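Local coordinates for Alpha/beta hydrolase fold protein (Ochrobactrum, PDB 4G9E) that hydrolyses N-acyl homoserine lactones, the signal molecules of bacterial quorum sensing, and is captured here with the ring-opened product N-butanoyl-L-homoserine, at residues A[29-34]-A[60-65]; A[104-109]-A[136-141]; A[142-147]-A[219-224]; A[150-153]-A[159-162]; A[155-160]-A[176-181]. One frame throughout, in Å; residues are numbered along the deposited sequence. Where two conformers were deposited one is given.

In the fold
All five contacts lie in or beside the pocket that holds N-butanoyl-L-homoserine. Contact 1, on the loop after strand 24-30, grips the ligand's carboxylate and amide oxygens; contacts 2 and 3, centres about 9 Å apart, join through the Lys139 NZ to Glu223 OE1 salt bridge (2.8 Å) and bring His106, Phe138, Met144, Ala147 and Phe221 to the pocket. Contacts 4 and 5 share Tyr160 on helix 154-165, their centres about 4 Å apart, and nest within the loop that contact 3 closes. Asn33 ND2 of contact 1 reaches Ala147 O of contact 3 at 2.9 Å, while Arg179 of contact 5 bonds to the 60-65 loop. The nearest atoms of contacts 2 and 4 are about 8 Å apart.

Contact 1 (A[29-34]-A[60-65]); sequences MIHGNS and PGHGKS. With C4L (N-butanoyl-L-homoserine), chain C.
His31 and His62 meet ring against ring, at a slant: their planes stand at 48° and the closest atoms, His31 CE1 and His62 CD2, are 3.6 Å apart, so the pair is neither a stack nor a T. His62 CB and CG also lie against His31 CE1. The imidazole of His62 turns its NE2 edge to the backbone at Ser34, with Ser34 N near the ring plane and 3.2 Å from His62 NE2.

Hydrogen bonds within each loop fix both rings. His31 ND1 donates to Gly32 O at 2.8 Å, on a lone pair in the carbonyl plane; CG of His31 sits between the backbone N and the carbonyl carbon (chi1 69°), which folds the ring back over its own chain, and its NE2 accepts from Leu59 N. His62 ND1 donates to Pro60 O at 2.9 Å, a bond in the ring plane but above the carbonyl plane. At the other ring nitrogen a water bridges His62 NE2 to Asn33 OD1, an oxygen that also accepts from Ser34 OG.

The ligand is held by Asn33 twice. Its backbone N points almost straight (175°) at C4L O2, 2.7 Å away, and its side-chain ND2 donates to C4L O4 at 2.9 Å. Gly32 has no side chain here, where a CB would collide with O2. A backbone N-H after the third strand, aimed at a carboxylate oxygen of the bound product beside the probable nucleophile elbow, with Leu103 N as a further backbone donor to the ligand, is consistent with the oxyanion hole of alpha/beta hydrolases.

Contact 2 (A[104-109]-A[136-141]); sequences GGHIGI and QGFKSG
His106 and Phe138 reach out head-on and touch at their outer atoms, with no overlap of the faces. From the helix 103-111 backbone, CB of His106 points toward the 136-141 segment, and CG lies anti to the carbonyl carbon (chi1 -63°), sending the imidazole out from the helix. ND1 turns to Gln200 OE1, its hydrogen-bond partner outside the two segments, which ties down the ring's rotation. On the other branch, CD2 faces the ligand, to which the side chain comes within about 4 Å. His106 CE1 comes next, 4.0 Å from Phe138 CZ. His106 NE2, at the tip, makes the closest approach, 3.6 Å from Phe138 CZ and near the plane of the phenyl ring.

Phe138, the first residue to leave helical geometry after helix 134-137, thus offers its outermost carbon. The ring centroids are 6.0 Å apart and the planes inclined at 34°. Phe192 and Thr126 also touch His106, while Pro127 and Met144 lie against Phe138, and both residues line the pocket of the bound N-butanoyl-L-homoserine. Chemically this is a nitrogen against an aromatic C-H rim: van der Waals contact over a small area of 62 Å², with the polar hold on His106 coming through ND1 and Gln200.

Contact 3 (A[142-147]-A[219-224]); sequences PDMALA and EPFVEL. With C4L (N-butanoyl-L-homoserine), chain C.
A backbone amide nitrogen pressed against a ring edge is the odd feature here: Met144 N lies near the plane of the Phe221 ring, 3.5 Å from CE1, with the carbonyl carbon of Asp143 beside it. Asp143 adds its CB, 3.8 Å from Phe221 CE1, while its carboxylate turns to Ser159. The side chain of Met144, bent at chi2 (66°), swings SD to 3.9 Å from Phe221 CD1, a Met-aromatic contact 70° off the ring normal. Met144 SD is also 3.7 Å from C4L C1, and the ligand's O3 lies over one face of Phe221, offset toward the rim and 3.6 Å from CE1. Replacing Phe221 by an alanine would probably leave the Met144 sulfur without its aromatic neighbour and uncover one flank of the ligand's hydroxyl end.

Glu219 OE2 accepts from both Phe221 N, at 2.9 Å, and Val222 N, holding the backbone at Phe221 and Val222, while OE1 bonds to His248, consistent with the acid of a Ser-His-Glu triad. The 219-224 loop follows strand 211-216 and runs into helix 224-227; facing it, 142-147 lies in the loop between helix 134-137 and helix 154-165, whose Ser163 also touches Phe221.

Contact 4 (A[150-153]-A[159-162]); sequences EIFS and SYAR. With C4L (N-butanoyl-L-homoserine), chain C.
This is an aromatic edge-to-face contact within the helical part of the chain that covers the pocket, between Phe152 on the loop leading into helix 154-165 and Tyr160 in the second turn of that helix. The edge of Phe152 points at the face of Tyr160, offset from its centre: the centroids are 5.6 Å apart and the planes stand at 68°. Two carbons of the phenyl rim do the touching. Phe152 CE2 packs on Tyr160 CB at 3.8 Å, near the root of the side chain, and Phe152 CZ lies over the ring, 4.0 Å from Tyr160 CG.

The contact spans the start of the helix. Ser153 occupies the N-cap position, its side chain capping a backbone N of the first turn, while Asp156 OD2 accepts from Ser153 N, the reciprocal pair of bonds that marks a capping box. Phe152, just ahead of the cap, folds back along the helix so that its ring comes beside the tyrosine; its own ring also receives Arg185 in a cation-pi contact and touches Val177 of helix 171-179.

With its CG anti to the backbone N (chi1 -160°), Tyr160 lays its ring out from the helix toward the ligand. Tyr160 OH shares a hydrogen bond of 2.8 Å with C4L O3, the hydroxyl released by opening of the lactone ring, and O3 lies near the plane of the tyrosine ring, past the edge bearing the phenol oxygen.

Contact 5 (A[155-160]-A[176-181]); sequences RDVESY and IVARTD. With C4L (N-butanoyl-L-homoserine), chain C.
Tyr160 presents an edge to Val177: CG1 of the valine lies near the ring plane, 4.5 Å from Tyr160 CD2, which is a loose apolar touch. The ligand's O3 also lies at the ring's edge, and one face takes the Phe152 edge of contact 4.

The rest of the contact is aliphatic. Val157 CG1 meets Val177 CG1 at 4.0 Å, the two side chains lying alongside each other and pointing opposite ways. In both valines this methyl lies anti to the backbone N (chi1 171° at Val157, 172° at Val177), which carries it out to its partner. Val157 CG1 also lies 4.1 Å from the backbone N of Ala178 and 4.3 Å from Ala178 CB, where the packing reaches the surface. The helices come near enough here for the CA atoms of Val157 and Ala178 to be 6.1 Å apart, and Leu174, one turn earlier on helix 171-179, also touches Val157.

Helix 171-179 ends just beyond, with Thr180 the first residue to leave helical geometry and Asp181 capping the next helix. Arg179, pointing elsewhere, bonds to Gly63 O and Ser65 O and forms a salt bridge with Asp67. Putting a leucine at Tyr160 would probably leave C4L O3 without its phenolic partner and Val177 CG1 without the ring edge at CD2.

Val157, Val177 and Ala178, with the edge of Tyr160, thus join helices 154-165 and 171-179 through dispersion and burial of apolar surface, 175 Å² in all, while the polar work of Tyr160 is done at its far end, on the ligand.

Contact 1 (A[29-34]-A[60-65])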
# COMPACT_ATOMS: atom_id res chain seq x y z
N MET A 29 -0.97 -2.68 -7.05
CA MET A 29 -1.24 -1.58 -6.12
C MET A 29 -1.90 -2.16 -4.88
O MET A 29 -2.92 -2.84 -5.00
CB MET A 29 -2.16 -0.53 -6.76
CG MET A 29 -1.59 0.10 -8.01
SD MET A 29 -2.59 1.44 -8.69
CE MET A 29 -2.12 2.76 -7.59
N ILE A 30 -1.31 -1.89 -3.71
CA ILE A 30 -1.79 -2.45 -2.45
C ILE A 30 -2.32 -1.32 -1.57
O ILE A 30 -1.59 -0.40 -1.21
CB ILE A 30 -0.67 -3.19 -1.68
CG1 ILE A 30 0.09 -4.17 -2.59
CG2 ILE A 30 -1.26 -3.92 -0.50
CD1 ILE A 30 1.27 -4.82 -1.91
N HIS A 31 -3.61 -1.41 -1.24
CA HIS A 31 -4.29 -0.38 -0.47
C HIS A 31 -3.91 -0.35 1.01
O HIS A 31 -3.18 -1.21 1.51
CB HIS A 31 -5.80 -0.53 -0.63
CG HIS A 31 -6.37 -1.75 0.02
ND1 HIS A 31 -6.57 -1.85 1.39
CD2 HIS A 31 -6.78 -2.93 -0.50
CE1 HIS A 31 -7.07 -3.04 1.67
NE2 HIS A 31 -7.21 -3.71 0.55
N GLY A 32 -4.44 0.66 1.70
CA GLY A 32 -4.12 0.89 3.09
C GLY A 32 -5.11 0.31 4.09
O GLY A 32 -6.06 -0.39 3.74
N ASN A 33 -4.85 0.62 5.35
CA ASN A 33 -5.65 0.16 6.47
C ASN A 33 -7.12 0.55 6.28
O ASN A 33 -7.44 1.73 6.13
CB ASN A 33 -5.09 0.80 7.73
CG ASN A 33 -5.69 0.26 9.01
OD1 ASN A 33 -6.86 -0.14 9.06
ND2 ASN A 33 -4.89 0.27 10.06
N SER A 34 -8.00 -0.46 6.28
CA SER A 34 -9.44 -0.25 6.20
C SER A 34 -9.91 0.31 4.86
O SER A 34 -11.01 0.84 4.76
CB SER A 34 -9.95 0.62 7.37
OG SER A 34 -9.61 0.03 8.62
N PRO A 60 -7.47 -9.52 2.52
CA PRO A 60 -8.41 -10.24 3.39
C PRO A 60 -8.97 -9.28 4.43
O PRO A 60 -8.24 -8.45 4.96
CB PRO A 60 -7.52 -11.31 4.04
CG PRO A 60 -6.50 -11.60 2.98
CD PRO A 60 -6.20 -10.25 2.36
N GLY A 61 -10.27 -9.40 4.72
CA GLY A 61 -10.92 -8.55 5.70
C GLY A 61 -11.29 -7.16 5.21
O GLY A 61 -11.82 -6.37 5.99
N HIS A 62 -11.01 -6.87 3.94
CA HIS A 62 -11.20 -5.54 3.38
C HIS A 62 -11.99 -5.59 2.08
O HIS A 62 -11.98 -6.59 1.36
CB HIS A 62 -9.83 -4.91 3.07
CG HIS A 62 -9.02 -4.57 4.28
ND1 HIS A 62 -8.38 -5.52 5.06
CD2 HIS A 62 -8.72 -3.37 4.84
CE1 HIS A 62 -7.73 -4.91 6.04
NE2 HIS A 62 -7.92 -3.61 5.93
N GLY A 63 -12.66 -4.49 1.77
CA GLY A 63 -13.34 -4.36 0.49
C GLY A 63 -14.27 -5.52 0.19
O GLY A 63 -15.09 -5.92 1.01
N LYS A 64 -14.16 -6.03 -1.01
CA LYS A 64 -14.99 -7.11 -1.51
C LYS A 64 -14.37 -8.51 -1.26
O LYS A 64 -14.90 -9.48 -1.67
CB LYS A 64 -15.29 -6.92 -3.01
CG LYS A 64 -16.07 -5.65 -3.23
CD LYS A 64 -16.72 -5.51 -4.57
CE LYS A 64 -17.40 -4.16 -4.61
NZ LYS A 64 -18.64 -4.13 -3.82
N SER A 65 -13.22 -8.56 -0.61
CA SER A 65 -12.66 -9.84 -0.20
C SER A 65 -13.41 -10.34 1.02
O SER A 65 -14.04 -9.56 1.73
CB SER A 65 -11.18 -9.69 0.12
OG SER A 65 -10.45 -9.50 -1.08
O1 C4L C . -3.47 4.37 5.99
C4 C4L C . -2.91 3.40 6.55
O2 C4L C . -2.76 2.28 6.01
C3 C4L C . -2.43 3.55 7.97
C2 C4L C . -2.12 5.01 8.30
C1 C4L C . -2.09 5.28 9.80
O3 C4L C . -3.43 5.22 10.33
N1 C4L C . -1.21 2.76 8.24
C5 C4L C . -1.23 1.63 8.95
O4 C4L C . -2.25 1.17 9.45
C6 C4L C . 0.09 0.93 9.14
C7 C4L C . 0.27 0.56 10.61
C8 C4L C . 0.37 1.79 11.50
O HOH W 1 -6.81 -2.94 8.50

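Contact 2 (A[104-109]-A[136-141])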
# COMPACT_ATOMS: atom_id res chain seq x y z
N GLY A 104 -0.25 -0.73 2.92
CA GLY A 104 0.19 -1.41 1.71
C GLY A 104 1.67 -1.27 1.40
O GLY A 104 2.28 -2.17 0.82
N GLY A 105 2.25 -0.13 1.77
CA GLY A 105 3.69 0.07 1.66
C GLY A 105 4.47 -0.84 2.60
O GLY A 105 5.49 -1.40 2.22
N HIS A 106 3.99 -0.97 3.84
CA HIS A 106 4.61 -1.89 4.78
C HIS A 106 4.53 -3.34 4.26
O HIS A 106 5.47 -4.12 4.39
CB HIS A 106 3.95 -1.78 6.16
CG HIS A 106 4.09 -0.43 6.79
ND1 HIS A 106 5.26 -0.01 7.39
CD2 HIS A 106 3.22 0.60 6.90
CE1 HIS A 106 5.09 1.22 7.85
NE2 HIS A 106 3.86 1.62 7.56
N ILE A 107 3.38 -3.69 3.69
CA ILE A 107 3.19 -4.99 3.06
C ILE A 107 4.18 -5.17 1.91
O ILE A 107 4.83 -6.21 1.79
CB ILE A 107 1.74 -5.16 2.58
CG1 ILE A 107 0.78 -5.15 3.79
CG2 ILE A 107 1.58 -6.42 1.73
CD1 ILE A 107 -0.67 -5.01 3.41
N GLY A 108 4.32 -4.15 1.07
CA GLY A 108 5.28 -4.20 -0.02
C GLY A 108 6.71 -4.45 0.45
O GLY A 108 7.46 -5.20 -0.17
N ILE A 109 7.09 -3.81 1.55
CA ILE A 109 8.41 -4.04 2.13
C ILE A 109 8.57 -5.51 2.55
O ILE A 109 9.60 -6.14 2.28
CB ILE A 109 8.67 -3.08 3.32
CG1 ILE A 109 8.73 -1.62 2.83
CG2 ILE A 109 9.97 -3.47 4.05
CD1 ILE A 109 8.72 -0.61 3.96
N GLN A 136 8.56 7.50 16.30
CA GLN A 136 9.35 8.45 15.52
C GLN A 136 8.84 8.62 14.09
O GLN A 136 8.86 9.72 13.54
CB GLN A 136 10.81 8.03 15.48
CG GLN A 136 11.49 8.06 16.83
CD GLN A 136 12.79 7.29 16.84
OE1 GLN A 136 13.69 7.57 16.05
NE2 GLN A 136 12.90 6.32 17.73
N GLY A 137 8.39 7.54 13.47
CA GLY A 137 8.02 7.59 12.07
C GLY A 137 6.62 8.11 11.81
O GLY A 137 6.33 8.59 10.71
N PHE A 138 5.76 7.99 12.81
CA PHE A 138 4.37 8.40 12.71
C PHE A 138 4.09 9.59 13.62
O PHE A 138 4.70 9.73 14.68
CB PHE A 138 3.43 7.26 13.08
CG PHE A 138 3.45 6.11 12.11
CD1 PHE A 138 2.68 6.14 10.96
CD2 PHE A 138 4.23 4.99 12.36
CE1 PHE A 138 2.70 5.07 10.07
CE2 PHE A 138 4.26 3.92 11.46
CZ PHE A 138 3.48 3.97 10.32
N LYS A 139 3.15 10.42 13.20
CA LYS A 139 2.67 11.52 14.00
C LYS A 139 1.60 11.01 14.95
O LYS A 139 0.62 10.41 14.53
CB LYS A 139 2.08 12.61 13.10
CG LYS A 139 3.09 13.31 12.20
CD LYS A 139 2.41 14.31 11.29
CE LYS A 139 3.40 15.04 10.39
NZ LYS A 139 4.37 15.89 11.14
N SER A 140 1.79 11.25 16.24
CA SER A 140 0.79 10.92 17.24
C SER A 140 -0.47 11.75 17.00
O SER A 140 -0.39 12.94 16.73
CB SER A 140 1.34 11.23 18.63
OG SER A 140 0.34 11.10 19.62
N GLY A 141 -1.63 11.12 17.11
CA GLY A 141 -2.89 11.82 16.95
C GLY A 141 -4.07 10.88 17.05
O GLY A 141 -3.90 9.67 17.10

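Contact 3 (A[142-147]-A[219-224])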
# COMPACT_ATOMS: atom_id res chain seq x y z
N PRO A 142 -5.29 11.45 17.06
CA PRO A 142 -6.52 10.68 17.28
C PRO A 142 -6.86 9.72 16.15
O PRO A 142 -7.43 8.66 16.40
CB PRO A 142 -7.59 11.77 17.41
CG PRO A 142 -7.04 12.94 16.69
CD PRO A 142 -5.56 12.89 16.93
N ASP A 143 -6.51 10.07 14.92
CA ASP A 143 -6.80 9.17 13.81
C ASP A 143 -5.73 8.09 13.71
O ASP A 143 -6.03 6.94 13.39
CB ASP A 143 -6.95 9.96 12.52
CG ASP A 143 -8.21 10.81 12.51
OD1 ASP A 143 -9.28 10.24 12.78
OD2 ASP A 143 -8.12 12.03 12.26
N MET A 144 -4.49 8.47 13.98
CA MET A 144 -3.40 7.50 14.04
C MET A 144 -3.72 6.42 15.07
O MET A 144 -3.41 5.25 14.88
CB MET A 144 -2.09 8.21 14.39
CG MET A 144 -0.88 7.29 14.45
SD MET A 144 -0.46 6.60 12.84
CE MET A 144 0.30 5.06 13.34
N ALA A 145 -4.35 6.84 16.17
CA ALA A 145 -4.71 5.93 17.24
C ALA A 145 -5.73 4.88 16.79
O ALA A 145 -5.79 3.79 17.33
CB ALA A 145 -5.24 6.71 18.44
N LEU A 146 -6.54 5.24 15.79
CA LEU A 146 -7.58 4.34 15.29
C LEU A 146 -7.03 3.19 14.44
O LEU A 146 -7.72 2.19 14.23
CB LEU A 146 -8.61 5.12 14.47
CG LEU A 146 -9.49 6.09 15.25
CD1 LEU A 146 -10.40 6.85 14.29
CD2 LEU A 146 -10.32 5.35 16.29
N ALA A 147 -5.80 3.33 13.94
CA ALA A 147 -5.21 2.32 13.06
C ALA A 147 -5.23 0.91 13.67
O ALA A 147 -5.36 -0.08 12.95
CB ALA A 147 -3.78 2.71 12.68
N GLU A 219 1.01 15.41 4.86
CA GLU A 219 0.84 14.12 5.52
C GLU A 219 0.44 14.27 6.98
O GLU A 219 1.19 14.84 7.76
CB GLU A 219 2.16 13.34 5.45
CG GLU A 219 2.12 12.12 4.58
CD GLU A 219 1.19 11.03 5.11
OE1 GLU A 219 0.92 10.08 4.35
OE2 GLU A 219 0.74 11.12 6.27
N PRO A 220 -0.75 13.75 7.36
CA PRO A 220 -1.18 13.83 8.76
C PRO A 220 -0.70 12.65 9.61
O PRO A 220 -0.80 12.73 10.84
CB PRO A 220 -2.70 13.78 8.64
CG PRO A 220 -2.95 12.97 7.42
CD PRO A 220 -1.83 13.30 6.46
N PHE A 221 -0.19 11.60 8.98
CA PHE A 221 0.20 10.39 9.71
C PHE A 221 1.70 10.17 9.74
O PHE A 221 2.23 9.63 10.70
CB PHE A 221 -0.45 9.15 9.09
CG PHE A 221 -1.94 9.11 9.19
CD1 PHE A 221 -2.55 8.87 10.41
CD2 PHE A 221 -2.73 9.31 8.08
CE1 PHE A 221 -3.93 8.83 10.51
CE2 PHE A 221 -4.10 9.28 8.18
CZ PHE A 221 -4.71 9.04 9.39
N VAL A 222 2.38 10.56 8.67
CA VAL A 222 3.79 10.23 8.50
C VAL A 222 4.70 11.42 8.74
O VAL A 222 4.45 12.51 8.24
CB VAL A 222 4.06 9.67 7.09
CG1 VAL A 222 5.52 9.31 6.93
CG2 VAL A 222 3.17 8.46 6.84
N GLU A 223 5.77 11.21 9.51
CA GLU A 223 6.78 12.24 9.72
C GLU A 223 7.71 12.31 8.52
O GLU A 223 8.59 11.47 8.36
CB GLU A 223 7.58 11.94 10.98
CG GLU A 223 6.76 12.02 12.24
CD GLU A 223 6.50 13.44 12.71
OE1 GLU A 223 6.63 14.40 11.92
OE2 GLU A 223 6.16 13.59 13.90
N LEU A 224 7.54 13.33 7.68
CA LEU A 224 8.34 13.43 6.47
C LEU A 224 9.82 13.65 6.77
O LEU A 224 10.68 13.23 6.00
CB LEU A 224 7.80 14.53 5.55
CG LEU A 224 6.37 14.30 5.07
CD1 LEU A 224 5.94 15.41 4.14
CD2 LEU A 224 6.24 12.94 4.39
O1 C4L C . -3.47 4.37 5.99
C4 C4L C . -2.91 3.40 6.55
O2 C4L C . -2.76 2.28 6.01
C3 C4L C . -2.43 3.55 7.97
C2 C4L C . -2.12 5.01 8.30
C1 C4L C . -2.09 5.28 9.80
O3 C4L C . -3.43 5.22 10.33
N1 C4L C . -1.21 2.76 8.24
C5 C4L C . -1.23 1.63 8.95
O4 C4L C . -2.25 1.17 9.45
C6 C4L C . 0.09 0.93 9.14
C7 C4L C . 0.27 0.56 10.61
C8 C4L C . 0.37 1.79 11.50

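Contact 4 (A[150-153]-A[159-162])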
# COMPACT_ATOMS: atom_id res chain seq x y z
N GLU A 150 -10.01 -2.01 17.15
CA GLU A 150 -10.95 -2.95 16.53
C GLU A 150 -12.33 -2.37 16.27
O GLU A 150 -12.85 -2.47 15.16
CB GLU A 150 -11.07 -4.24 17.35
CG GLU A 150 -12.19 -5.12 16.84
CD GLU A 150 -12.15 -6.52 17.41
OE1 GLU A 150 -11.11 -6.90 17.98
OE2 GLU A 150 -13.16 -7.23 17.28
N ILE A 151 -12.92 -1.76 17.29
CA ILE A 151 -14.28 -1.25 17.19
C ILE A 151 -14.30 0.23 16.84
O ILE A 151 -13.76 1.06 17.57
CB ILE A 151 -15.08 -1.51 18.49
CG1 ILE A 151 -15.07 -3.00 18.85
CG2 ILE A 151 -16.51 -1.00 18.33
CD1 ILE A 151 -15.89 -3.34 20.08
N PHE A 152 -14.91 0.55 15.70
CA PHE A 152 -15.10 1.93 15.27
C PHE A 152 -16.53 2.37 15.54
O PHE A 152 -17.47 1.68 15.16
CB PHE A 152 -14.88 2.04 13.76
CG PHE A 152 -13.44 2.25 13.33
CD1 PHE A 152 -12.37 1.99 14.18
CD2 PHE A 152 -13.17 2.70 12.05
CE1 PHE A 152 -11.06 2.18 13.74
CE2 PHE A 152 -11.87 2.89 11.61
CZ PHE A 152 -10.82 2.64 12.46
N SER A 153 -16.69 3.53 16.17
CA SER A 153 -17.98 4.20 16.23
C SER A 153 -18.24 4.83 14.86
O SER A 153 -17.36 4.83 13.99
CB SER A 153 -17.96 5.29 17.29
OG SER A 153 -17.13 6.37 16.88
N SER A 159 -14.05 9.87 10.74
CA SER A 159 -12.78 10.53 11.00
C SER A 159 -11.63 9.80 10.33
O SER A 159 -10.77 10.43 9.71
CB SER A 159 -12.51 10.65 12.50
OG SER A 159 -11.51 11.62 12.75
N TYR A 160 -11.62 8.48 10.44
CA TYR A 160 -10.55 7.69 9.83
C TYR A 160 -10.60 7.79 8.31
O TYR A 160 -9.57 7.96 7.66
CB TYR A 160 -10.59 6.23 10.28
CG TYR A 160 -9.27 5.51 10.08
CD1 TYR A 160 -8.14 5.90 10.78
CD2 TYR A 160 -9.15 4.47 9.17
CE1 TYR A 160 -6.93 5.28 10.60
CE2 TYR A 160 -7.93 3.82 8.98
CZ TYR A 160 -6.83 4.24 9.70
OH TYR A 160 -5.62 3.62 9.52
N ALA A 161 -11.79 7.66 7.73
CA ALA A 161 -11.95 7.74 6.29
C ALA A 161 -11.50 9.09 5.75
O ALA A 161 -10.80 9.18 4.74
CB ALA A 161 -13.39 7.47 5.89
N ARG A 162 -11.92 10.16 6.43
CA ARG A 162 -11.57 11.49 5.97
C ARG A 162 -10.06 11.75 6.07
O ARG A 162 -9.47 12.32 5.16
CB ARG A 162 -12.36 12.56 6.74
CG ARG A 162 -13.83 12.60 6.36
CD ARG A 162 -14.52 13.80 6.99
NE ARG A 162 -15.94 13.86 6.63
CZ ARG A 162 -16.41 14.36 5.49
NH1 ARG A 162 -15.58 14.87 4.59
NH2 ARG A 162 -17.72 14.37 5.26
O1 C4L C . -3.47 4.37 5.99
C4 C4L C . -2.91 3.40 6.55
O2 C4L C . -2.76 2.28 6.01
C3 C4L C . -2.43 3.55 7.97
C2 C4L C . -2.12 5.01 8.30
C1 C4L C . -2.09 5.28 9.80
O3 C4L C . -3.43 5.22 10.33
N1 C4L C . -1.21 2.76 8.24
C5 C4L C . -1.23 1.63 8.95
O4 C4L C . -2.25 1.17 9.45
C6 C4L C . 0.09 0.93 9.14
C7 C4L C . 0.27 0.56 10.61
C8 C4L C . 0.37 1.79 11.50

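Contact 5 (A[155-160]-A[176-181])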
# COMPACT_ATOMS: atom_id res chain seq x y z
N ARG A 155 -18.50 7.96 14.25
CA ARG A 155 -17.58 9.08 14.14
C ARG A 155 -16.15 8.61 13.86
O ARG A 155 -15.40 9.28 13.17
CB ARG A 155 -17.63 9.97 15.38
N ASP A 156 -15.79 7.43 14.37
CA ASP A 156 -14.49 6.83 14.07
C ASP A 156 -14.37 6.52 12.58
O ASP A 156 -13.36 6.82 11.95
CB ASP A 156 -14.28 5.53 14.86
CG ASP A 156 -14.11 5.74 16.36
OD1 ASP A 156 -13.68 6.82 16.80
OD2 ASP A 156 -14.40 4.79 17.11
N VAL A 157 -15.40 5.90 12.02
CA VAL A 157 -15.41 5.57 10.59
C VAL A 157 -15.21 6.82 9.75
O VAL A 157 -14.39 6.84 8.83
CB VAL A 157 -16.72 4.89 10.16
CG1 VAL A 157 -16.77 4.76 8.64
CG2 VAL A 157 -16.84 3.52 10.82
N GLU A 158 -15.96 7.87 10.06
CA GLU A 158 -15.86 9.10 9.30
C GLU A 158 -14.51 9.78 9.49
O GLU A 158 -13.88 10.20 8.52
CB GLU A 158 -16.99 10.07 9.66
CG GLU A 158 -16.84 11.37 8.92
CD GLU A 158 -18.04 12.28 9.04
OE1 GLU A 158 -19.02 11.91 9.71
OE2 GLU A 158 -17.99 13.37 8.45
N SER A 159 -14.05 9.87 10.74
CA SER A 159 -12.78 10.53 11.00
C SER A 159 -11.63 9.80 10.33
O SER A 159 -10.77 10.43 9.71
CB SER A 159 -12.51 10.65 12.50
OG SER A 159 -11.51 11.62 12.75
N TYR A 160 -11.62 8.48 10.44
CA TYR A 160 -10.55 7.69 9.83
C TYR A 160 -10.60 7.79 8.31
O TYR A 160 -9.57 7.96 7.66
CB TYR A 160 -10.59 6.23 10.28
CG TYR A 160 -9.27 5.51 10.08
CD1 TYR A 160 -8.14 5.90 10.78
CD2 TYR A 160 -9.15 4.47 9.17
CE1 TYR A 160 -6.93 5.28 10.60
CE2 TYR A 160 -7.93 3.82 8.98
CZ TYR A 160 -6.83 4.24 9.70
OH TYR A 160 -5.62 3.62 9.52
N ILE A 176 -16.49 1.59 2.57
CA ILE A 176 -15.26 0.81 2.54
C ILE A 176 -14.70 0.62 3.95
O ILE A 176 -14.42 -0.51 4.37
CB ILE A 176 -14.21 1.46 1.62
CG1 ILE A 176 -14.69 1.45 0.17
CG2 ILE A 176 -12.89 0.73 1.74
CD1 ILE A 176 -13.85 2.30 -0.78
N VAL A 177 -14.57 1.71 4.69
CA VAL A 177 -13.98 1.66 6.03
C VAL A 177 -14.86 0.91 7.02
O VAL A 177 -14.37 0.16 7.86
CB VAL A 177 -13.65 3.07 6.55
CG1 VAL A 177 -13.23 3.05 8.02
CG2 VAL A 177 -12.56 3.71 5.69
N ALA A 178 -16.17 1.11 6.91
CA ALA A 178 -17.11 0.44 7.80
C ALA A 178 -17.10 -1.07 7.62
O ALA A 178 -17.32 -1.81 8.58
CB ALA A 178 -18.51 0.99 7.58
N ARG A 179 -16.85 -1.53 6.40
CA ARG A 179 -16.84 -2.97 6.13
C ARG A 179 -15.69 -3.70 6.82
O ARG A 179 -15.84 -4.84 7.24
CB ARG A 179 -16.78 -3.25 4.63
CG ARG A 179 -16.59 -4.73 4.26
CD ARG A 179 -15.10 -5.08 4.22
NE ARG A 179 -14.81 -6.47 3.86
CZ ARG A 179 -14.74 -7.47 4.74
NH1 ARG A 179 -14.43 -8.70 4.32
NH2 ARG A 179 -14.96 -7.24 6.03
N THR A 180 -14.54 -3.04 6.93
CA THR A 180 -13.32 -3.71 7.37
C THR A 180 -13.53 -4.53 8.64
O THR A 180 -14.11 -4.06 9.61
CB THR A 180 -12.21 -2.69 7.62
OG1 THR A 180 -12.09 -1.85 6.47
CG2 THR A 180 -10.88 -3.39 7.88
N ASP A 181 -13.04 -5.77 8.61
CA ASP A 181 -13.00 -6.63 9.78
C ASP A 181 -12.10 -5.95 10.81
O ASP A 181 -10.88 -5.88 10.64
CB ASP A 181 -12.42 -7.99 9.35
CG ASP A 181 -12.37 -9.02 10.46
OD1 ASP A 181 -12.64 -8.69 11.64
OD2 ASP A 181 -12.03 -10.18 10.14
O1 C4L C . -3.47 4.37 5.99
C4 C4L C . -2.91 3.40 6.55
O2 C4L C . -2.76 2.28 6.01
C3 C4L C . -2.43 3.55 7.97
C2 C4L C . -2.12 5.01 8.30
C1 C4L C . -2.09 5.28 9.80
O3 C4L C . -3.43 5.22 10.33
N1 C4L C . -1.21 2.76 8.24
C5 C4L C . -1.23 1.63 8.95
O4 C4L C . -2.25 1.17 9.45
C6 C4L C . 0.09 0.93 9.14
C7 C4L C . 0.27 0.56 10.61
C8 C4L C . 0.37 1.79 11.50